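Local coordinates for Nsp15 (Middle East respiratory syndrome-related coronavirus, PDB 5YVD), which cleaves RNA as a viral endoribonuclease, probably with a preference for uridylates as in other members of the EndoU family, at residues 225-230 with 306-311; 231-236 with 297-302; 326-329 with 334-337. All blocks are in the same frame, centred on the assembly; numbering follows the deposited sequence.

Interaction 1 of 3, residues 225-230 with 306-311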
loop_
_atom_site.group_PDB
_atom_site.type_symbol
_atom_site.label_atom_id
_atom_site.label_comp_id
_atom_site.label_asym_id
_atom_site.label_seq_id
_atom_site.Cartn_x
_atom_site.Cartn_y
_atom_site.Cartn_z
ATOM N N GLU A 225 -56.734 -2.191 -12.233
ATOM C CA GLU A 225 -56.805 -2.850 -13.532
ATOM C C GLU A 225 -56.155 -2.088 -14.705
ATOM O O GLU A 225 -55.593 -2.705 -15.579
ATOM C CB GLU A 225 -58.265 -3.180 -13.850
ATOM C CG GLU A 225 -58.851 -4.301 -12.987
ATOM C CD GLU A 225 -59.560 -3.823 -11.727
ATOM O OE1 GLU A 225 -59.266 -2.720 -11.225
ATOM O OE2 GLU A 225 -60.419 -4.566 -11.207
ATOM N N ASN A 226 -56.209 -0.758 -14.719
ATOM C CA ASN A 226 -55.649 0.024 -15.839
ATOM C C ASN A 226 -54.228 0.583 -15.615
ATOM O O ASN A 226 -53.787 1.486 -16.344
ATOM C CB ASN A 226 -56.592 1.192 -16.172
ATOM C CG ASN A 226 -57.904 0.745 -16.808
ATOM O OD1 ASN A 226 -58.119 -0.432 -17.132
ATOM N ND2 ASN A 226 -58.786 1.708 -17.008
ATOM N N TYR A 227 -53.509 0.041 -14.634
ATOM C CA TYR A 227 -52.269 0.648 -14.169
ATOM C C TYR A 227 -51.037 -0.271 -14.210
ATOM O O TYR A 227 -49.986 0.033 -13.610
ATOM C CB TYR A 227 -52.504 1.206 -12.760
ATOM C CG TYR A 227 -53.550 2.284 -12.762
ATOM C CD1 TYR A 227 -53.241 3.569 -13.157
ATOM C CD2 TYR A 227 -54.880 1.995 -12.444
ATOM C CE1 TYR A 227 -54.214 4.560 -13.200
ATOM C CE2 TYR A 227 -55.863 2.980 -12.473
ATOM C CZ TYR A 227 -55.520 4.262 -12.851
ATOM O OH TYR A 227 -56.470 5.247 -12.878
ATOM N N ALA A 228 -51.158 -1.385 -14.918
ATOM C CA ALA A 228 -50.035 -2.281 -15.163
ATOM C C ALA A 228 -49.236 -2.701 -13.934
ATOM O O ALA A 228 -48.031 -2.928 -14.031
ATOM C CB ALA A 228 -49.098 -1.638 -16.175
ATOM N N PHE A 229 -49.883 -2.837 -12.782
ATOM C CA PHE A 229 -49.152 -3.177 -11.557
ATOM C C PHE A 229 -48.315 -4.440 -11.709
ATOM O O PHE A 229 -47.264 -4.577 -11.086
ATOM C CB PHE A 229 -50.098 -3.300 -10.357
ATOM C CG PHE A 229 -50.005 -2.147 -9.423
ATOM C CD1 PHE A 229 -49.797 -2.345 -8.065
ATOM C CD2 PHE A 229 -50.055 -0.842 -9.914
ATOM C CE1 PHE A 229 -49.664 -1.258 -7.209
ATOM C CE2 PHE A 229 -49.915 0.247 -9.061
ATOM C CZ PHE A 229 -49.720 0.036 -7.708
ATOM N N GLU A 230 -48.795 -5.363 -12.530
ATOM C CA GLU A 230 -48.101 -6.616 -12.781
ATOM C C GLU A 230 -46.692 -6.278 -13.257
ATOM O O GLU A 230 -45.698 -6.701 -12.651
ATOM C CB GLU A 230 -48.889 -7.444 -13.822
ATOM C CG GLU A 230 -49.218 -8.903 -13.486
ATOM C CD GLU A 230 -49.709 -9.127 -12.069
ATOM O OE1 GLU A 230 -50.927 -9.293 -11.886
ATOM O OE2 GLU A 230 -48.857 -9.156 -11.147
ATOM N N GLN A 306 -53.124 10.789 -13.563
ATOM C CA GLN A 306 -52.509 10.963 -14.870
ATOM C C GLN A 306 -53.437 10.588 -16.017
ATOM O O GLN A 306 -54.302 9.723 -15.881
ATOM C CB GLN A 306 -51.224 10.137 -14.957
ATOM C CG GLN A 306 -50.008 10.957 -15.369
ATOM C CD GLN A 306 -49.564 11.913 -14.284
ATOM O OE1 GLN A 306 -49.593 11.571 -13.100
ATOM N NE2 GLN A 306 -49.148 13.119 -14.680
ATOM N N ASP A 307 -53.215 11.238 -17.153
ATOM C CA ASP A 307 -53.983 10.987 -18.366
ATOM C C ASP A 307 -53.503 9.727 -19.127
ATOM O O ASP A 307 -52.400 9.675 -19.705
ATOM C CB ASP A 307 -53.973 12.222 -19.280
ATOM C CG ASP A 307 -55.080 12.183 -20.304
ATOM O OD1 ASP A 307 -56.164 12.729 -20.008
ATOM O OD2 ASP A 307 -54.883 11.566 -21.376
ATOM N N LEU A 308 -54.370 8.718 -19.127
ATOM C CA LEU A 308 -54.076 7.441 -19.755
ATOM C C LEU A 308 -54.248 7.555 -21.273
ATOM O O LEU A 308 -53.982 6.600 -22.011
ATOM C CB LEU A 308 -54.979 6.346 -19.164
ATOM C CG LEU A 308 -54.931 6.182 -17.629
ATOM C CD1 LEU A 308 -55.896 5.097 -17.163
ATOM C CD2 LEU A 308 -53.512 5.890 -17.154
ATOM N N GLY A 309 -54.695 8.735 -21.718
ATOM C CA GLY A 309 -54.809 9.058 -23.128
ATOM C C GLY A 309 -53.467 9.157 -23.813
ATOM O O GLY A 309 -53.265 8.543 -24.852
ATOM N N VAL A 310 -52.530 9.911 -23.245
ATOM C CA VAL A 310 -51.279 10.195 -23.960
ATOM C C VAL A 310 -50.331 8.990 -24.021
ATOM O O VAL A 310 -50.122 8.307 -23.034
ATOM C CB VAL A 310 -50.568 11.451 -23.408
ATOM C CG1 VAL A 310 -49.998 11.209 -22.017
ATOM C CG2 VAL A 310 -49.484 11.915 -24.380
ATOM N N VAL A 311 -49.761 8.754 -25.193
ATOM C CA VAL A 311 -48.865 7.618 -25.420
ATOM C C VAL A 311 -47.562 7.734 -24.626
ATOM O O VAL A 311 -47.023 6.727 -24.150
ATOM C CB VAL A 311 -48.529 7.479 -26.933
ATOM C CG1 VAL A 311 -47.341 6.540 -27.173
ATOM C CG2 VAL A 311 -49.762 7.023 -27.711
HETATM O O HOH W 1 -55.453 8.212 -14.317
#
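A water links Y227 to Q306: it donates to Q306 O, modelled rather short at 2.5 Å, and its longer contact with Y227 OH, 3.4 Å, counts only as a weak bond. No direct hydrogen bond joins 225-230 to 306-311, so apart from this bridge the contact rests on one apolar side chain. L308 points its CB at the other segment, and its two methyls divide the work. CD1 stands 4.1 Å from N226 CB, while CD2 lies 4.2 Å from Y227 CE1, approaching the phenol ring obliquely. The second torsion of L308 explains the reach: with CD1 anti to CA (chi2 178°), that methyl extends to N226 CB, and CD2 branches off toward Y227. N226 contributes its CB rather than its amide. The same CB also lies over one face of the Y227 ring, near its rim and 4.1 Å above the plane, so that the asparagine stem, the phenol and the leucine fork form a small apolar cluster. The two segments bury 116 Å² between them, a modest patch near the surface, with nothing strongly polar to fix its geometry. Within the second loop, G309 N makes a weak bond to D307 OD2 at 2.9 Å, well bent at 125°. Beyond the phenol, A228 takes the N-cap place ahead of helix 229-234, and the F229 ring turns its edge to Y227 O, which lies in the ring plane. Strand 334-340 runs beside both loops: V335 is touched by Y227, A228 and L308, and its backbone bonds to N226. Y227 also rests on L303 and K304 of helix 296-304, and V311, last of the second segment, makes a backbone bond to C330 of strand 322-331.

Interaction 2 of 3, residues 231-236 with 297-302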
loop_
_atom_site.group_PDB
_atom_site.type_symbol
_atom_site.label_atom_id
_atom_site.label_comp_id
_atom_site.label_asym_id
_atom_site.label_seq_id
_atom_site.Cartn_x
_atom_site.Cartn_y
_atom_site.Cartn_z
ATOM N N HIS A 231 -46.617 -5.458 -14.301
ATOM C CA HIS A 231 -45.329 -5.021 -14.864
ATOM C C HIS A 231 -44.568 -4.088 -13.909
ATOM O O HIS A 231 -43.418 -4.355 -13.547
ATOM C CB HIS A 231 -45.551 -4.305 -16.208
ATOM C CG HIS A 231 -44.292 -4.017 -16.964
ATOM N ND1 HIS A 231 -43.717 -4.922 -17.830
ATOM C CD2 HIS A 231 -43.503 -2.923 -16.993
ATOM C CE1 HIS A 231 -42.626 -4.401 -18.361
ATOM N NE2 HIS A 231 -42.476 -3.185 -17.871
ATOM N N VAL A 232 -45.231 -3.028 -13.473
ATOM C CA VAL A 232 -44.544 -1.929 -12.823
ATOM C C VAL A 232 -44.113 -2.293 -11.397
ATOM O O VAL A 232 -42.959 -2.113 -11.014
ATOM C CB VAL A 232 -45.421 -0.647 -12.832
ATOM C CG1 VAL A 232 -44.732 0.471 -12.086
ATOM C CG2 VAL A 232 -45.708 -0.186 -14.250
ATOM N N VAL A 233 -45.035 -2.812 -10.608
ATOM C CA VAL A 233 -44.764 -3.038 -9.193
ATOM C C VAL A 233 -44.351 -4.486 -8.893
ATOM O O VAL A 233 -43.272 -4.735 -8.346
ATOM C CB VAL A 233 -45.976 -2.648 -8.351
ATOM C CG1 VAL A 233 -45.599 -2.596 -6.878
ATOM C CG2 VAL A 233 -46.497 -1.287 -8.812
ATOM N N TYR A 234 -45.184 -5.442 -9.271
ATOM C CA TYR A 234 -44.875 -6.851 -9.003
ATOM C C TYR A 234 -43.626 -7.294 -9.710
ATOM O O TYR A 234 -42.852 -8.077 -9.162
ATOM C CB TYR A 234 -46.024 -7.725 -9.403
ATOM C CG TYR A 234 -47.165 -7.578 -8.461
ATOM C CD1 TYR A 234 -47.162 -8.258 -7.244
ATOM C CD2 TYR A 234 -48.238 -6.749 -8.757
ATOM C CE1 TYR A 234 -48.206 -8.138 -6.350
ATOM C CE2 TYR A 234 -49.284 -6.623 -7.875
ATOM C CZ TYR A 234 -49.260 -7.320 -6.673
ATOM O OH TYR A 234 -50.292 -7.200 -5.781
ATOM N N GLY A 235 -43.432 -6.768 -10.919
ATOM C CA GLY A 235 -42.296 -7.128 -11.766
ATOM C C GLY A 235 -42.676 -8.286 -12.654
ATOM O O GLY A 235 -43.453 -9.136 -12.261
ATOM N N ASP A 236 -42.129 -8.291 -13.866
ATOM C CA ASP A 236 -42.266 -9.379 -14.831
ATOM C C ASP A 236 -40.892 -10.052 -15.032
ATOM O O ASP A 236 -39.921 -9.406 -15.471
ATOM C CB ASP A 236 -42.770 -8.794 -16.130
ATOM C CG ASP A 236 -42.958 -9.811 -17.199
ATOM O OD1 ASP A 236 -42.676 -11.018 -17.008
ATOM O OD2 ASP A 236 -43.399 -9.362 -18.268
ATOM N N ASP A 297 -49.331 3.853 -1.241
ATOM C CA ASP A 297 -50.477 4.734 -1.408
ATOM C C ASP A 297 -50.106 5.989 -2.198
ATOM O O ASP A 297 -50.852 6.454 -3.058
ATOM C CB ASP A 297 -51.026 5.175 -0.055
ATOM C CG ASP A 297 -51.370 4.020 0.844
ATOM O OD1 ASP A 297 -52.572 3.757 0.993
ATOM O OD2 ASP A 297 -50.444 3.394 1.403
ATOM N N ASP A 298 -48.951 6.549 -1.900
ATOM C CA ASP A 298 -48.524 7.749 -2.612
ATOM C C ASP A 298 -48.220 7.465 -4.105
ATOM O O ASP A 298 -48.553 8.264 -5.005
ATOM C CB ASP A 298 -47.326 8.366 -1.884
ATOM C CG ASP A 298 -47.699 8.905 -0.502
ATOM O OD1 ASP A 298 -48.877 9.283 -0.292
ATOM O OD2 ASP A 298 -46.809 8.986 0.364
ATOM N N PHE A 299 -47.599 6.318 -4.365
ATOM C CA PHE A 299 -47.335 5.891 -5.735
ATOM C C PHE A 299 -48.636 5.667 -6.494
ATOM O O PHE A 299 -48.744 6.008 -7.665
ATOM C CB PHE A 299 -46.534 4.605 -5.717
ATOM C CG PHE A 299 -46.137 4.106 -7.078
ATOM C CD1 PHE A 299 -45.034 4.623 -7.718
ATOM C CD2 PHE A 299 -46.838 3.076 -7.687
ATOM C CE1 PHE A 299 -44.642 4.144 -8.947
ATOM C CE2 PHE A 299 -46.454 2.584 -8.919
ATOM C CZ PHE A 299 -45.348 3.117 -9.547
ATOM N N VAL A 300 -49.626 5.101 -5.820
ATOM C CA VAL A 300 -50.924 4.884 -6.445
ATOM C C VAL A 300 -51.616 6.236 -6.751
ATOM O O VAL A 300 -52.179 6.452 -7.819
ATOM C CB VAL A 300 -51.820 3.983 -5.565
ATOM C CG1 VAL A 300 -53.241 3.949 -6.103
ATOM C CG2 VAL A 300 -51.253 2.580 -5.500
ATOM N N MET A 301 -51.548 7.146 -5.807
ATOM C CA MET A 301 -52.146 8.454 -5.981
ATOM C C MET A 301 -51.615 9.113 -7.255
ATOM O O MET A 301 -52.381 9.639 -8.052
ATOM C CB MET A 301 -51.843 9.288 -4.744
ATOM C CG MET A 301 -52.636 10.551 -4.563
ATOM S SD MET A 301 -52.412 11.085 -2.843
ATOM C CE MET A 301 -50.716 11.697 -2.822
ATOM N N ILE A 302 -50.309 9.051 -7.458
ATOM C CA ILE A 302 -49.690 9.699 -8.599
ATOM C C ILE A 302 -50.202 9.141 -9.917
ATOM O O ILE A 302 -50.477 9.891 -10.861
ATOM C CB ILE A 302 -48.168 9.502 -8.564
ATOM C CG1 ILE A 302 -47.582 10.395 -7.486
ATOM C CG2 ILE A 302 -47.523 9.781 -9.935
ATOM C CD1 ILE A 302 -46.141 10.084 -7.177
#
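With chi1 at -177°, F299 swings its ring away from its own backbone N and out from helix 296-304 toward helix 229-234, where V232 and V233 meet it. V232 has CG1 anti to the backbone N (chi1 177°), and this methyl meets the ring at its edge, near the ring plane, 3.7 Å from F299 CZ. V233 uses the other branch: its CG2 comes 3.9 Å from F299 CE2 on an oblique line. The CE2-CZ side of the ring is thus shared by methyls of two consecutive valines, while the valine and phenylalanine side chains at 233 and 299 run past each other in opposite directions. On the valine side the turn 231-234 is of the wider pi type, and the chain leaves helical geometry at G235, where phi turns positive (91°). F299 also packs on L247 and L294; V233 packs separately on F210 of helix 205-212, so the helix pair belongs to the hydrophobic core of the endoribonuclease domain. All three touching residues are buried, and the two segments bury 88 Å², both sides together. Chemically the contact is carbon against carbon, with no hydrogen bond or charge across it; burial and shape hold the helices together here, the ring being placed by the two valine methyls it meets.

Interaction 3 of 3, residues 326-329 with 334-337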
loop_
_atom_site.group_PDB
_atom_site.type_symbol
_atom_site.label_atom_id
_atom_site.label_comp_id
_atom_site.label_asym_id
_atom_site.label_seq_id
_atom_site.Cartn_x
_atom_site.Cartn_y
_atom_site.Cartn_z
ATOM N N PHE A 326 -40.443 11.035 -14.134
ATOM C CA PHE A 326 -40.701 9.685 -14.559
ATOM C C PHE A 326 -41.134 9.738 -15.986
ATOM O O PHE A 326 -41.726 10.730 -16.411
ATOM C CB PHE A 326 -41.881 9.105 -13.806
ATOM C CG PHE A 326 -41.709 9.064 -12.322
ATOM C CD1 PHE A 326 -41.813 10.219 -11.564
ATOM C CD2 PHE A 326 -41.494 7.851 -11.672
ATOM C CE1 PHE A 326 -41.675 10.166 -10.186
ATOM C CE2 PHE A 326 -41.351 7.797 -10.298
ATOM C CZ PHE A 326 -41.439 8.953 -9.553
ATOM N N MET A 327 -40.893 8.655 -16.713
ATOM C CA MET A 327 -41.582 8.448 -17.969
ATOM C C MET A 327 -42.859 7.657 -17.689
ATOM O O MET A 327 -42.871 6.780 -16.818
ATOM C CB MET A 327 -40.686 7.705 -18.938
ATOM C CG MET A 327 -39.469 8.518 -19.365
ATOM S SD MET A 327 -39.917 10.051 -20.196
ATOM C CE MET A 327 -40.929 9.452 -21.550
ATOM N N LEU A 328 -43.936 8.018 -18.394
ATOM C CA LEU A 328 -45.177 7.254 -18.401
ATOM C C LEU A 328 -45.584 6.937 -19.830
ATOM O O LEU A 328 -45.931 7.838 -20.594
ATOM C CB LEU A 328 -46.316 8.007 -17.714
ATOM C CG LEU A 328 -47.675 7.262 -17.701
ATOM C CD1 LEU A 328 -47.610 5.918 -16.963
ATOM C CD2 LEU A 328 -48.806 8.116 -17.119
ATOM N N TRP A 329 -45.559 5.651 -20.175
ATOM C CA TRP A 329 -45.981 5.186 -21.488
ATOM C C TRP A 329 -47.361 4.556 -21.400
ATOM O O TRP A 329 -47.593 3.730 -20.516
ATOM C CB TRP A 329 -44.973 4.172 -22.014
ATOM C CG TRP A 329 -43.619 4.781 -22.269
ATOM C CD1 TRP A 329 -42.657 5.104 -21.336
ATOM C CD2 TRP A 329 -43.086 5.155 -23.541
ATOM N NE1 TRP A 329 -41.561 5.647 -21.961
ATOM C CE2 TRP A 329 -41.798 5.692 -23.314
ATOM C CE3 TRP A 329 -43.571 5.088 -24.854
ATOM C CZ2 TRP A 329 -40.989 6.155 -24.358
ATOM C CZ3 TRP A 329 -42.766 5.543 -25.887
ATOM C CH2 TRP A 329 -41.490 6.071 -25.635
ATOM N N GLN A 334 -54.612 2.469 -21.079
ATOM C CA GLN A 334 -53.955 1.780 -19.965
ATOM C C GLN A 334 -52.469 2.162 -19.913
ATOM O O GLN A 334 -51.907 2.711 -20.865
ATOM C CB GLN A 334 -54.073 0.266 -20.127
ATOM C CG GLN A 334 -55.494 -0.271 -20.097
ATOM C CD GLN A 334 -55.556 -1.781 -20.320
ATOM O OE1 GLN A 334 -54.945 -2.328 -21.250
ATOM N NE2 GLN A 334 -56.301 -2.463 -19.464
ATOM N N VAL A 335 -51.848 1.867 -18.787
ATOM C CA VAL A 335 -50.434 2.097 -18.602
ATOM C C VAL A 335 -49.694 0.917 -19.214
ATOM O O VAL A 335 -50.062 -0.230 -18.997
ATOM C CB VAL A 335 -50.112 2.179 -17.086
ATOM C CG1 VAL A 335 -48.604 2.200 -16.812
ATOM C CG2 VAL A 335 -50.798 3.389 -16.472
ATOM N N GLN A 336 -48.658 1.181 -19.990
ATOM C CA GLN A 336 -47.779 0.096 -20.411
ATOM C C GLN A 336 -46.727 -0.019 -19.327
ATOM O O GLN A 336 -46.604 -1.067 -18.710
ATOM C CB GLN A 336 -47.096 0.363 -21.759
ATOM C CG GLN A 336 -48.007 0.628 -22.951
ATOM C CD GLN A 336 -47.229 1.235 -24.121
ATOM O OE1 GLN A 336 -47.633 2.250 -24.703
ATOM N NE2 GLN A 336 -46.087 0.635 -24.441
ATOM N N THR A 337 -45.980 1.071 -19.111
ATOM C CA THR A 337 -44.942 1.147 -18.090
ATOM C C THR A 337 -44.812 2.567 -17.483
ATOM O O THR A 337 -45.313 3.540 -18.045
ATOM C CB THR A 337 -43.567 0.652 -18.620
ATOM O OG1 THR A 337 -42.596 0.656 -17.550
ATOM C CG2 THR A 337 -43.072 1.520 -19.747
#
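W329 and T337 form an antiparallel hydrogen-bonded pair, CA atoms 5.4 Å apart, and the backbone of 334-337 puts an extra residue, Q336, against the same tryptophan. W329 N donates to T337 O at 3.0 Å, nearly straight at 159°. In return W329 O takes two donors. Q336 N binds it at 2.8 Å from a position tilted 26° out of the carbonyl plane. T337 N adds a weak bond to W329 O, 3.4 Å long. Two residues facing one make this a classic beta bulge, which breaks the strand 334-340 of the hairpin 322-331/334-340 and turns the chain a corner at Q336. The side chains of W329 and T337 lie alongside each other and point the same way: T337 CG2 comes 3.9 Å from W329 CD1, oblique to the indole. That methyl sits between the backbone N and carbonyl carbon because OG1 is the branch anti to N (chi1 -176°); OG1 in turn bonds a glycerol, probably from the crystallisation liquor. Q336 lays its aliphatic stem by the tryptophan carbonyl, with CB 3.6 Å from W329 O. L328 leaves its strand the other way and meets V335 at about a right angle, L328 CD1 to V335 CG1 3.9 Å; the same CD1 lies near T337 O. Strand 322-331 is the central one of three, so on its far side F326 pairs with V315 and L328 with K313 through the backbone. The F326 ring stacks on F338 of the hairpin partner strand 334-340.

Overall arrangement
All three contacts lie within the C-terminal endoribonuclease domain. Interactions 1 and 3 have centres about 6 Å apart, and interaction 2 is about 11 Å from each. Along the chain, interaction 2 is nested inside the loop closed by interaction 1, and interaction 3 follows both. Interactions 1 and 2 share helix 229-234, with F229 packing on V300 and F299. N226 O meets V335 N at 3.1 Å, probably a hydrogen bond, tying 225-230 to the hairpin; H231 and V232 touch the bulged strand at T337. Together they set helix 229-234 against both helix 296-304 and the edge strand 334-340 of the C-terminal antiparallel sheet.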